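Local atomic coordinates of glutamate--tRNA ligase (Methanothermobacter thermautotrophicus, PDB entry 3AII), a protein that probably charges tRNA with glutamate in two steps, first activating the amino acid with ATP and then passing it to the acceptor end of the tRNA. Residues A499-P507 with P544-H552; L397-A408 with V528-F536. All coordinates share one frame; numbering follows the deposited sequence. Where two conformers were deposited one is given.

How the contacts relate
Contact 1 (499-507 with 544-552) and contact 2 (397-408 with 528-536) are the two parallel pairings of one six-stranded mixed sheet, and their centres lie about 11 Å apart. The hairpin of strands 535-541 and 546-552 links them, carrying the chain from contact 2 into contact 1. They also touch directly: Tyr550 OH probably hydrogen-bonds to Phe534 O (2.7 Å), His552 O probably accepts from Phe536 N (2.8 Å), and Val504 CG2 packs on Phe406 CE2 (3.7 Å). Both belong to the anticodon-binding region. Neither includes the HIGH motif or the zinc-binding cysteines, and their centres lie 23 to 24 Å from the centre of the chain.

Contact 1. Residues A499-P507 with P544-H552; sequences ALEAEVIMP and PGMVFYYAH
Ile505 lies flat on the Tyr549 ring: its CB sits over the ring centre, 3.8 Å from the centroid, and the two branches of this aliphatic spread across the same face, CG1 toward CE2 (3.6 Å) and CG2 toward CE1. Were Tyr549 an alanine, Ile505 would probably lose the face its branches rest on, opening a gap beside it. Next along this side of the sheet, Val547 CG2 packs against the aliphatic CG of Glu503 (3.7 Å). Val504, Phe548, Ala502 and Met546 point to the opposite face, where small Ala502 sets its CB at the edge of the Phe548 ring. Met506 bends back at chi2 and chi3, bringing CE over the Tyr550 ring in a CH-pi contact, 3.6 Å from its centroid; SD, oblique at 4.4 Å from that centroid, adds a Met-aromatic contact. Phe534 O holds Tyr550 OH. Between the backbones, Glu503 N donates to Met546 O and Glu503 O accepts from Phe548 N (2.9 Å, 174° at the hydrogen), while Ile505 bonds to Phe548 O and Tyr550 N. Glu503 and Ile505 thus each bond to both neighbours of the residue opposite, the pattern of parallel beta pairing, here inside the probably barrel-like sheet of the GlnRS-type anticodon-binding region.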
loop_
_atom_site.group_PDB
_atom_site.type_symbol
_atom_site.label_atom_id
_atom_site.label_comp_id
_atom_site.label_asym_id
_atom_site.label_seq_id
_atom_site.Cartn_x
_atom_site.Cartn_y
_atom_site.Cartn_z
ATOM N N ALA A 499 19.808 -31.048 -7.715
ATOM C CA ALA A 499 19.630 -29.659 -7.328
ATOM C C ALA A 499 19.212 -28.793 -8.512
ATOM O O ALA A 499 19.678 -29.007 -9.641
ATOM C CB ALA A 499 20.928 -29.136 -6.734
ATOM N N LEU A 500 18.343 -27.826 -8.245
ATOM C CA LEU A 500 17.853 -26.901 -9.258
ATOM C C LEU A 500 18.338 -25.489 -8.985
ATOM O O LEU A 500 18.408 -25.058 -7.839
ATOM C CB LEU A 500 16.327 -26.886 -9.235
ATOM C CG LEU A 500 15.638 -28.222 -9.499
ATOM C CD1 LEU A 500 14.124 -28.069 -9.281
ATOM C CD2 LEU A 500 15.934 -28.662 -10.907
ATOM N N GLU A 501 18.641 -24.744 -10.039
ATOM C CA GLU A 501 19.029 -23.354 -9.856
ATOM C C GLU A 501 17.818 -22.540 -9.407
ATOM O O GLU A 501 16.707 -22.721 -9.914
ATOM C CB GLU A 501 19.598 -22.774 -11.153
ATOM C CG GLU A 501 20.852 -23.467 -11.632
ATOM C CD GLU A 501 22.006 -23.303 -10.663
ATOM O OE1 GLU A 501 22.666 -24.316 -10.345
ATOM O OE2 GLU A 501 22.247 -22.163 -10.215
ATOM N N ALA A 502 18.037 -21.651 -8.446
ATOM C CA ALA A 502 16.994 -20.730 -8.020
ATOM C C ALA A 502 17.597 -19.425 -7.549
ATOM O O ALA A 502 18.779 -19.353 -7.223
ATOM C CB ALA A 502 16.154 -21.344 -6.899
ATOM N N GLU A 503 16.778 -18.387 -7.509
ATOM C CA GLU A 503 17.200 -17.144 -6.900
ATOM C C GLU A 503 16.032 -16.524 -6.177
ATOM O O GLU A 503 14.871 -16.820 -6.470
ATOM C CB GLU A 503 17.774 -16.179 -7.930
ATOM C CG GLU A 503 16.815 -15.760 -9.011
ATOM C CD GLU A 503 17.518 -14.992 -10.115
ATOM O OE1 GLU A 503 18.435 -15.566 -10.742
ATOM O OE2 GLU A 503 17.157 -13.819 -10.351
ATOM N N VAL A 504 16.359 -15.691 -5.206
ATOM C CA VAL A 504 15.364 -15.009 -4.406
ATOM C C VAL A 504 15.678 -13.524 -4.443
ATOM O O VAL A 504 16.820 -13.113 -4.182
ATOM C CB VAL A 504 15.384 -15.508 -2.952
ATOM C CG1 VAL A 504 14.315 -14.794 -2.128
ATOM C CG2 VAL A 504 15.173 -17.025 -2.915
ATOM N N ILE A 505 14.683 -12.723 -4.808
ATOM C CA ILE A 505 14.843 -11.270 -4.778
ATOM C C ILE A 505 14.450 -10.774 -3.407
ATOM O O ILE A 505 13.330 -11.017 -2.955
ATOM C CB ILE A 505 14.001 -10.578 -5.847
ATOM C CG1 ILE A 505 14.288 -11.201 -7.211
ATOM C CG2 ILE A 505 14.274 -9.075 -5.827
ATOM C CD1 ILE A 505 15.756 -11.207 -7.590
ATOM N N MET A 506 15.378 -10.095 -2.734
ATOM C CA MET A 506 15.166 -9.678 -1.354
ATOM C C MET A 506 14.468 -8.318 -1.310
ATOM O O MET A 506 14.317 -7.662 -2.344
ATOM C CB MET A 506 16.496 -9.647 -0.578
ATOM C CG MET A 506 17.307 -10.940 -0.642
ATOM S SD MET A 506 16.403 -12.375 0.001
ATOM C CE MET A 506 16.369 -12.036 1.739
ATOM N N PRO A 507 14.006 -7.907 -0.125
ATOM C CA PRO A 507 13.191 -6.692 -0.081
ATOM C C PRO A 507 13.949 -5.422 -0.483
ATOM O O PRO A 507 13.298 -4.417 -0.753
ATOM C CB PRO A 507 12.723 -6.640 1.379
ATOM C CG PRO A 507 12.734 -8.081 1.809
ATOM C CD PRO A 507 13.969 -8.634 1.156
ATOM N N PRO A 544 13.052 -22.825 -16.483
ATOM C CA PRO A 544 14.354 -23.060 -15.850
ATOM C C PRO A 544 14.821 -21.835 -15.075
ATOM O O PRO A 544 14.749 -20.711 -15.576
ATOM C CB PRO A 544 15.286 -23.317 -17.041
ATOM C CG PRO A 544 14.385 -23.651 -18.185
ATOM C CD PRO A 544 13.137 -22.870 -17.950
ATOM N N GLY A 545 15.290 -22.053 -13.853
ATOM C CA GLY A 545 15.740 -20.955 -13.026
ATOM C C GLY A 545 14.572 -20.282 -12.341
ATOM O O GLY A 545 14.127 -19.209 -12.748
ATOM N N MET A 546 14.070 -20.922 -11.292
ATOM C CA MET A 546 13.002 -20.344 -10.485
ATOM C C MET A 546 13.420 -19.020 -9.844
ATOM O O MET A 546 14.528 -18.877 -9.329
ATOM C CB MET A 546 12.602 -21.335 -9.391
ATOM C CG MET A 546 11.732 -22.459 -9.880
ATOM S SD MET A 546 11.579 -23.692 -8.569
ATOM C CE MET A 546 12.791 -24.890 -9.081
ATOM N N VAL A 547 12.518 -18.050 -9.867
ATOM C CA VAL A 547 12.754 -16.796 -9.166
ATOM C C VAL A 547 11.665 -16.563 -8.122
ATOM O O VAL A 547 10.487 -16.510 -8.459
ATOM C CB VAL A 547 12.779 -15.620 -10.143
ATOM C CG1 VAL A 547 13.042 -14.330 -9.396
ATOM C CG2 VAL A 547 13.845 -15.867 -11.213
ATOM N N PHE A 548 12.073 -16.435 -6.861
ATOM C CA PHE A 548 11.157 -16.145 -5.762
ATOM C C PHE A 548 11.347 -14.713 -5.316
ATOM O O PHE A 548 12.446 -14.161 -5.442
ATOM C CB PHE A 548 11.481 -17.020 -4.544
ATOM C CG PHE A 548 11.290 -18.495 -4.772
ATOM C CD1 PHE A 548 12.318 -19.266 -5.285
ATOM C CD2 PHE A 548 10.088 -19.109 -4.448
ATOM C CE1 PHE A 548 12.155 -20.633 -5.486
ATOM C CE2 PHE A 548 9.911 -20.472 -4.648
ATOM C CZ PHE A 548 10.947 -21.237 -5.169
ATOM N N TYR A 549 10.285 -14.133 -4.767
ATOM C CA TYR A 549 10.352 -12.859 -4.057
ATOM C C TYR A 549 10.171 -13.076 -2.551
ATOM O O TYR A 549 9.185 -13.661 -2.109
ATOM C CB TYR A 549 9.317 -11.862 -4.619
ATOM C CG TYR A 549 9.856 -11.103 -5.809
ATOM C CD1 TYR A 549 10.033 -9.721 -5.760
ATOM C CD2 TYR A 549 10.230 -11.772 -6.963
ATOM C CE1 TYR A 549 10.562 -9.034 -6.843
ATOM C CE2 TYR A 549 10.757 -11.096 -8.049
ATOM C CZ TYR A 549 10.925 -9.724 -7.977
ATOM O OH TYR A 549 11.456 -9.047 -9.057
ATOM N N TYR A 550 11.140 -12.598 -1.769
ATOM C CA TYR A 550 11.169 -12.799 -0.323
ATOM C C TYR A 550 10.104 -12.013 0.425
ATOM O O TYR A 550 9.940 -10.803 0.219
ATOM C CB TYR A 550 12.547 -12.403 0.198
ATOM C CG TYR A 550 12.892 -12.870 1.597
ATOM C CD1 TYR A 550 13.411 -14.146 1.807
ATOM C CD2 TYR A 550 12.740 -12.029 2.702
ATOM C CE1 TYR A 550 13.750 -14.578 3.078
ATOM C CE2 TYR A 550 13.095 -12.454 3.980
ATOM C CZ TYR A 550 13.599 -13.733 4.156
ATOM O OH TYR A 550 13.952 -14.184 5.414
ATOM N N ALA A 551 9.383 -12.692 1.309
ATOM C CA ALA A 551 8.431 -12.010 2.172
ATOM C C ALA A 551 9.102 -11.630 3.483
ATOM O O ALA A 551 9.349 -10.449 3.742
ATOM C CB ALA A 551 7.204 -12.888 2.432
ATOM N N HIS A 552 9.420 -12.633 4.299
ATOM C CA HIS A 552 9.969 -12.399 5.634
ATOM C C HIS A 552 10.460 -13.705 6.244
ATOM O O HIS A 552 10.185 -14.785 5.724
ATOM C CB HIS A 552 8.891 -11.788 6.545
ATOM C CG HIS A 552 7.588 -12.526 6.499
ATOM N ND1 HIS A 552 7.417 -13.768 7.078
ATOM C CD2 HIS A 552 6.407 -12.219 5.912
ATOM C CE1 HIS A 552 6.185 -14.188 6.856
ATOM N NE2 HIS A 552 5.552 -13.271 6.146
HETATM O O HOH W 1 15.459 -24.490 -11.924
HETATM O O HOH W 2 11.393 -9.150 -1.586
#

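Contact 2. Residues L397-A408 with V528-F536; sequences LEEEARRYFFAA and VVQLERFGF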
loop_
_atom_site.group_PDB
_atom_site.type_symbol
_atom_site.label_atom_id
_atom_site.label_comp_id
_atom_site.label_asym_id
_atom_site.label_seq_id
_atom_site.Cartn_x
_atom_site.Cartn_y
_atom_site.Cartn_z
ATOM N N LEU A 397 0.908 -17.897 6.872
ATOM C CA LEU A 397 1.723 -18.742 6.014
ATOM C C LEU A 397 2.245 -19.989 6.730
ATOM O O LEU A 397 2.388 -21.049 6.118
ATOM C CB LEU A 397 2.895 -17.950 5.427
ATOM C CG LEU A 397 2.538 -16.828 4.464
ATOM C CD1 LEU A 397 3.815 -16.245 3.842
ATOM C CD2 LEU A 397 1.599 -17.367 3.399
ATOM N N GLU A 398 2.548 -19.880 8.019
ATOM C CA GLU A 398 3.206 -21.006 8.677
ATOM C C GLU A 398 2.277 -22.205 8.788
ATOM O O GLU A 398 2.730 -23.312 9.061
ATOM C CB GLU A 398 3.785 -20.621 10.045
ATOM C CG GLU A 398 2.754 -20.425 11.122
ATOM C CD GLU A 398 3.353 -19.826 12.380
ATOM O OE1 GLU A 398 4.588 -19.610 12.410
ATOM O OE2 GLU A 398 2.585 -19.572 13.332
ATOM N N GLU A 399 0.988 -21.995 8.551
ATOM C CA GLU A 399 0.031 -23.087 8.680
ATOM C C GLU A 399 -0.219 -23.825 7.374
ATOM O O GLU A 399 -0.869 -24.869 7.367
ATOM C CB GLU A 399 -1.295 -22.589 9.258
ATOM C CG GLU A 399 -1.206 -22.166 10.719
ATOM C CD GLU A 399 -0.612 -23.245 11.613
ATOM O OE1 GLU A 399 -0.064 -22.897 12.681
ATOM O OE2 GLU A 399 -0.685 -24.440 11.248
ATOM N N GLU A 400 0.288 -23.297 6.266
ATOM C CA GLU A 400 -0.035 -23.905 4.982
ATOM C C GLU A 400 1.080 -23.907 3.945
ATOM O O GLU A 400 1.022 -24.678 2.990
ATOM C CB GLU A 400 -1.280 -23.253 4.383
ATOM C CG GLU A 400 -1.102 -21.785 4.032
ATOM C CD GLU A 400 -2.348 -21.189 3.401
ATOM O OE1 GLU A 400 -3.121 -20.519 4.120
ATOM O OE2 GLU A 400 -2.555 -21.391 2.186
ATOM N N ALA A 401 2.083 -23.051 4.112
ATOM C CA ALA A 401 3.114 -22.921 3.084
ATOM C C ALA A 401 3.988 -24.179 2.981
ATOM O O ALA A 401 4.546 -24.637 3.985
ATOM C CB ALA A 401 3.991 -21.692 3.359
ATOM N N ARG A 402 4.134 -24.714 1.769
ATOM C CA ARG A 402 4.948 -25.912 1.541
ATOM C C ARG A 402 6.414 -25.610 1.835
ATOM O O ARG A 402 6.893 -24.512 1.539
ATOM C CB ARG A 402 4.806 -26.398 0.090
ATOM C CG ARG A 402 3.378 -26.781 -0.276
ATOM C CD ARG A 402 3.210 -26.971 -1.787
ATOM N NE ARG A 402 3.782 -28.226 -2.267
ATOM C CZ ARG A 402 3.088 -29.348 -2.452
ATOM N NH1 ARG A 402 3.696 -30.442 -2.889
ATOM N NH2 ARG A 402 1.783 -29.376 -2.196
ATOM N N ARG A 403 7.105 -26.592 2.396
ATOM C CA ARG A 403 8.493 -26.419 2.819
ATOM C C ARG A 403 9.494 -27.017 1.841
ATOM O O ARG A 403 9.345 -28.160 1.403
ATOM C CB ARG A 403 8.712 -27.057 4.190
ATOM C CG ARG A 403 7.916 -26.411 5.319
ATOM C CD ARG A 403 8.323 -27.024 6.657
ATOM N NE ARG A 403 8.376 -28.479 6.609
ATOM C CZ ARG A 403 8.788 -29.234 7.626
ATOM N NH1 ARG A 403 9.171 -28.653 8.753
ATOM N NH2 ARG A 403 8.825 -30.553 7.523
ATOM N N TYR A 404 10.541 -26.245 1.530
ATOM C CA TYR A 404 11.645 -26.726 0.700
ATOM C C TYR A 404 12.985 -26.241 1.254
ATOM O O TYR A 404 13.037 -25.217 1.949
ATOM C CB TYR A 404 11.487 -26.217 -0.737
ATOM C CG TYR A 404 10.186 -26.648 -1.382
ATOM C CD1 TYR A 404 10.092 -27.868 -2.042
ATOM C CD2 TYR A 404 9.046 -25.866 -1.271
ATOM C CE1 TYR A 404 8.892 -28.279 -2.616
ATOM C CE2 TYR A 404 7.845 -26.270 -1.836
ATOM C CZ TYR A 404 7.782 -27.469 -2.511
ATOM O OH TYR A 404 6.573 -27.859 -3.055
ATOM N N PHE A 405 14.060 -26.948 0.904
ATOM C CA PHE A 405 15.428 -26.511 1.228
ATOM C C PHE A 405 16.009 -25.716 0.056
ATOM O O PHE A 405 16.200 -26.272 -1.033
ATOM C CB PHE A 405 16.345 -27.716 1.488
ATOM C CG PHE A 405 16.088 -28.435 2.793
ATOM C CD1 PHE A 405 15.497 -27.781 3.867
ATOM C CD2 PHE A 405 16.471 -29.762 2.944
ATOM C CE1 PHE A 405 15.268 -28.457 5.077
ATOM C CE2 PHE A 405 16.248 -30.433 4.150
ATOM C CZ PHE A 405 15.662 -29.775 5.211
ATOM N N PHE A 406 16.287 -24.434 0.292
ATOM C CA PHE A 406 17.005 -23.579 -0.646
ATOM C C PHE A 406 18.309 -23.191 0.026
ATOM O O PHE A 406 18.299 -22.596 1.094
ATOM C CB PHE A 406 16.175 -22.323 -0.964
ATOM C CG PHE A 406 16.958 -21.209 -1.646
ATOM C CD1 PHE A 406 17.351 -21.331 -2.970
ATOM C CD2 PHE A 406 17.264 -20.041 -0.958
ATOM C CE1 PHE A 406 18.062 -20.310 -3.605
ATOM C CE2 PHE A 406 17.966 -19.005 -1.579
ATOM C CZ PHE A 406 18.365 -19.140 -2.899
ATOM N N ALA A 407 19.424 -23.556 -0.600
ATOM C CA ALA A 407 20.742 -23.216 -0.073
ATOM C C ALA A 407 21.278 -21.995 -0.818
ATOM O O ALA A 407 21.707 -22.109 -1.971
ATOM C CB ALA A 407 21.693 -24.401 -0.233
ATOM N N ALA A 408 21.232 -20.840 -0.155
ATOM C CA ALA A 408 21.777 -19.594 -0.695
ATOM C C ALA A 408 23.305 -19.668 -0.742
ATOM O O ALA A 408 23.915 -20.220 0.166
ATOM C CB ALA A 408 21.359 -18.446 0.175
ATOM N N VAL A 528 3.196 -19.723 -2.542
ATOM C CA VAL A 528 4.016 -19.109 -1.502
ATOM C C VAL A 528 4.525 -20.203 -0.597
ATOM O O VAL A 528 3.738 -20.987 -0.085
ATOM C CB VAL A 528 3.215 -18.078 -0.699
ATOM C CG1 VAL A 528 4.090 -17.461 0.380
ATOM C CG2 VAL A 528 2.655 -16.996 -1.642
ATOM N N VAL A 529 5.845 -20.271 -0.422
ATOM C CA VAL A 529 6.455 -21.407 0.236
ATOM C C VAL A 529 7.313 -20.946 1.394
ATOM O O VAL A 529 7.580 -19.750 1.557
ATOM C CB VAL A 529 7.337 -22.201 -0.744
ATOM C CG1 VAL A 529 6.503 -22.681 -1.920
ATOM C CG2 VAL A 529 8.511 -21.335 -1.229
ATOM N N GLN A 530 7.706 -21.907 2.216
ATOM C CA GLN A 530 8.695 -21.671 3.248
ATOM C C GLN A 530 10.021 -22.291 2.809
ATOM O O GLN A 530 10.143 -23.521 2.658
ATOM C CB GLN A 530 8.247 -22.275 4.585
ATOM C CG GLN A 530 9.254 -22.015 5.689
ATOM C CD GLN A 530 8.748 -22.382 7.072
ATOM O OE1 GLN A 530 7.707 -23.027 7.223
ATOM N NE2 GLN A 530 9.478 -21.955 8.092
ATOM N N LEU A 531 11.001 -21.435 2.551
ATOM C CA LEU A 531 12.359 -21.885 2.312
ATOM C C LEU A 531 12.974 -22.062 3.692
ATOM O O LEU A 531 13.274 -21.084 4.389
ATOM C CB LEU A 531 13.099 -20.825 1.495
ATOM C CG LEU A 531 12.425 -20.529 0.151
ATOM C CD1 LEU A 531 13.212 -19.483 -0.639
ATOM C CD2 LEU A 531 12.252 -21.812 -0.684
ATOM N N GLU A 532 13.113 -23.316 4.116
ATOM C CA GLU A 532 13.384 -23.588 5.517
ATOM C C GLU A 532 14.696 -22.966 5.972
ATOM O O GLU A 532 15.686 -23.015 5.246
ATOM C CB GLU A 532 13.403 -25.085 5.777
ATOM C CG GLU A 532 12.068 -25.752 5.447
ATOM C CD GLU A 532 11.928 -27.088 6.123
ATOM O OE1 GLU A 532 11.848 -27.113 7.370
ATOM O OE2 GLU A 532 11.900 -28.111 5.417
ATOM N N ARG A 533 14.657 -22.370 7.162
ATOM C CA ARG A 533 15.829 -21.709 7.744
ATOM C C ARG A 533 16.291 -20.513 6.917
ATOM O O ARG A 533 17.410 -20.016 7.100
ATOM C CB ARG A 533 16.986 -22.708 7.936
ATOM C CG ARG A 533 16.640 -23.923 8.800
ATOM C CD ARG A 533 17.883 -24.780 9.158
ATOM N NE ARG A 533 18.822 -24.070 10.033
ATOM C CZ ARG A 533 19.977 -23.552 9.629
ATOM N NH1 ARG A 533 20.758 -22.911 10.492
ATOM N NH2 ARG A 533 20.358 -23.682 8.368
ATOM N N PHE A 534 15.444 -20.049 6.001
ATOM C CA PHE A 534 15.783 -18.891 5.185
ATOM C C PHE A 534 14.648 -17.855 5.225
ATOM O O PHE A 534 14.842 -16.735 5.703
ATOM C CB PHE A 534 16.131 -19.333 3.754
ATOM C CG PHE A 534 16.603 -18.210 2.867
ATOM C CD1 PHE A 534 17.902 -17.734 2.965
ATOM C CD2 PHE A 534 15.745 -17.636 1.934
ATOM C CE1 PHE A 534 18.337 -16.694 2.147
ATOM C CE2 PHE A 534 16.173 -16.589 1.114
ATOM C CZ PHE A 534 17.474 -16.127 1.221
ATOM N N GLY A 535 13.460 -18.229 4.757
ATOM C CA GLY A 535 12.307 -17.351 4.867
ATOM C C GLY A 535 11.138 -17.793 4.005
ATOM O O GLY A 535 11.266 -18.721 3.213
ATOM N N PHE A 536 10.002 -17.121 4.157
ATOM C CA PHE A 536 8.855 -17.364 3.281
ATOM C C PHE A 536 9.036 -16.546 2.017
ATOM O O PHE A 536 9.610 -15.455 2.062
ATOM C CB PHE A 536 7.562 -16.959 3.974
ATOM C CG PHE A 536 7.229 -17.818 5.159
ATOM C CD1 PHE A 536 6.451 -18.945 5.007
ATOM C CD2 PHE A 536 7.712 -17.504 6.420
ATOM C CE1 PHE A 536 6.138 -19.739 6.095
ATOM C CE2 PHE A 536 7.412 -18.300 7.510
ATOM C CZ PHE A 536 6.622 -19.417 7.347
HETATM O O HOH W 3 5.469 -23.954 9.234
HETATM O O HOH W 4 4.891 -23.301 6.283
HETATM O O HOH W 5 2.895 -23.583 -0.619
HETATM O O HOH W 6 15.833 -22.763 2.534
#
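Phe406 turns the edge of its ring toward the face of Phe534, an edge-to-face pair with centroids 5.3 Å apart and planes at 71°. Both rings have CG anti to the backbone N (chi1 -175° at Phe534), which swings them toward one another, and Leu531 CD2 packs on Phe406 CB. Ala408, small enough to fit beside Phe534, touches CE1 of that ring.

A different geometry joins Arg403 and Glu532. In the Arg403 conformer given, the carboxylate lies over one face of the guanidinium, planes 25° apart, with Glu532 OE1 3.4 Å from Arg403 NH1; no N-H points at it, so the salt bridge rests on charge alone. Arg403, Arg426 and Arg438 gather round the buried acid and probably stabilise its ionised form, while a bond from Arg403 NH2 to Pro427 O anchors the guanidinium.

At the other end the Phe536 ring meets Ala401 CB at its edge and Leu397 CB at CD1 (3.7 Å), while Leu397 CD1 reaches Val528 CG1. Tyr404 presents its edge to Val529 CG1, and its hydroxyl lies in the guanidinium plane of Arg402, accepting from NE at 2.9 Å; Glu522 engages both residues.

Backbone bonds carry the pairing: Gln530 N to Arg402 O (2.8 Å), Tyr404 N to Gln530 O and Glu532 N to Tyr404 O (2.9 Å). Beyond them the strands part and waters bridge, one between Arg402 N and Val528 O, another between Phe406 N and Glu532 O. Phe534 and Gly535, both opposite Leu531, form a classic beta bulge. At the backbone angles of Gly535 a CB would collide with the carbonyl O of Phe534, which suits glycine here. This parallel pairing joins the first and last strands of the sheet, the closure expected of the beta-barrels in GlnRS-type anticodon-binding domains.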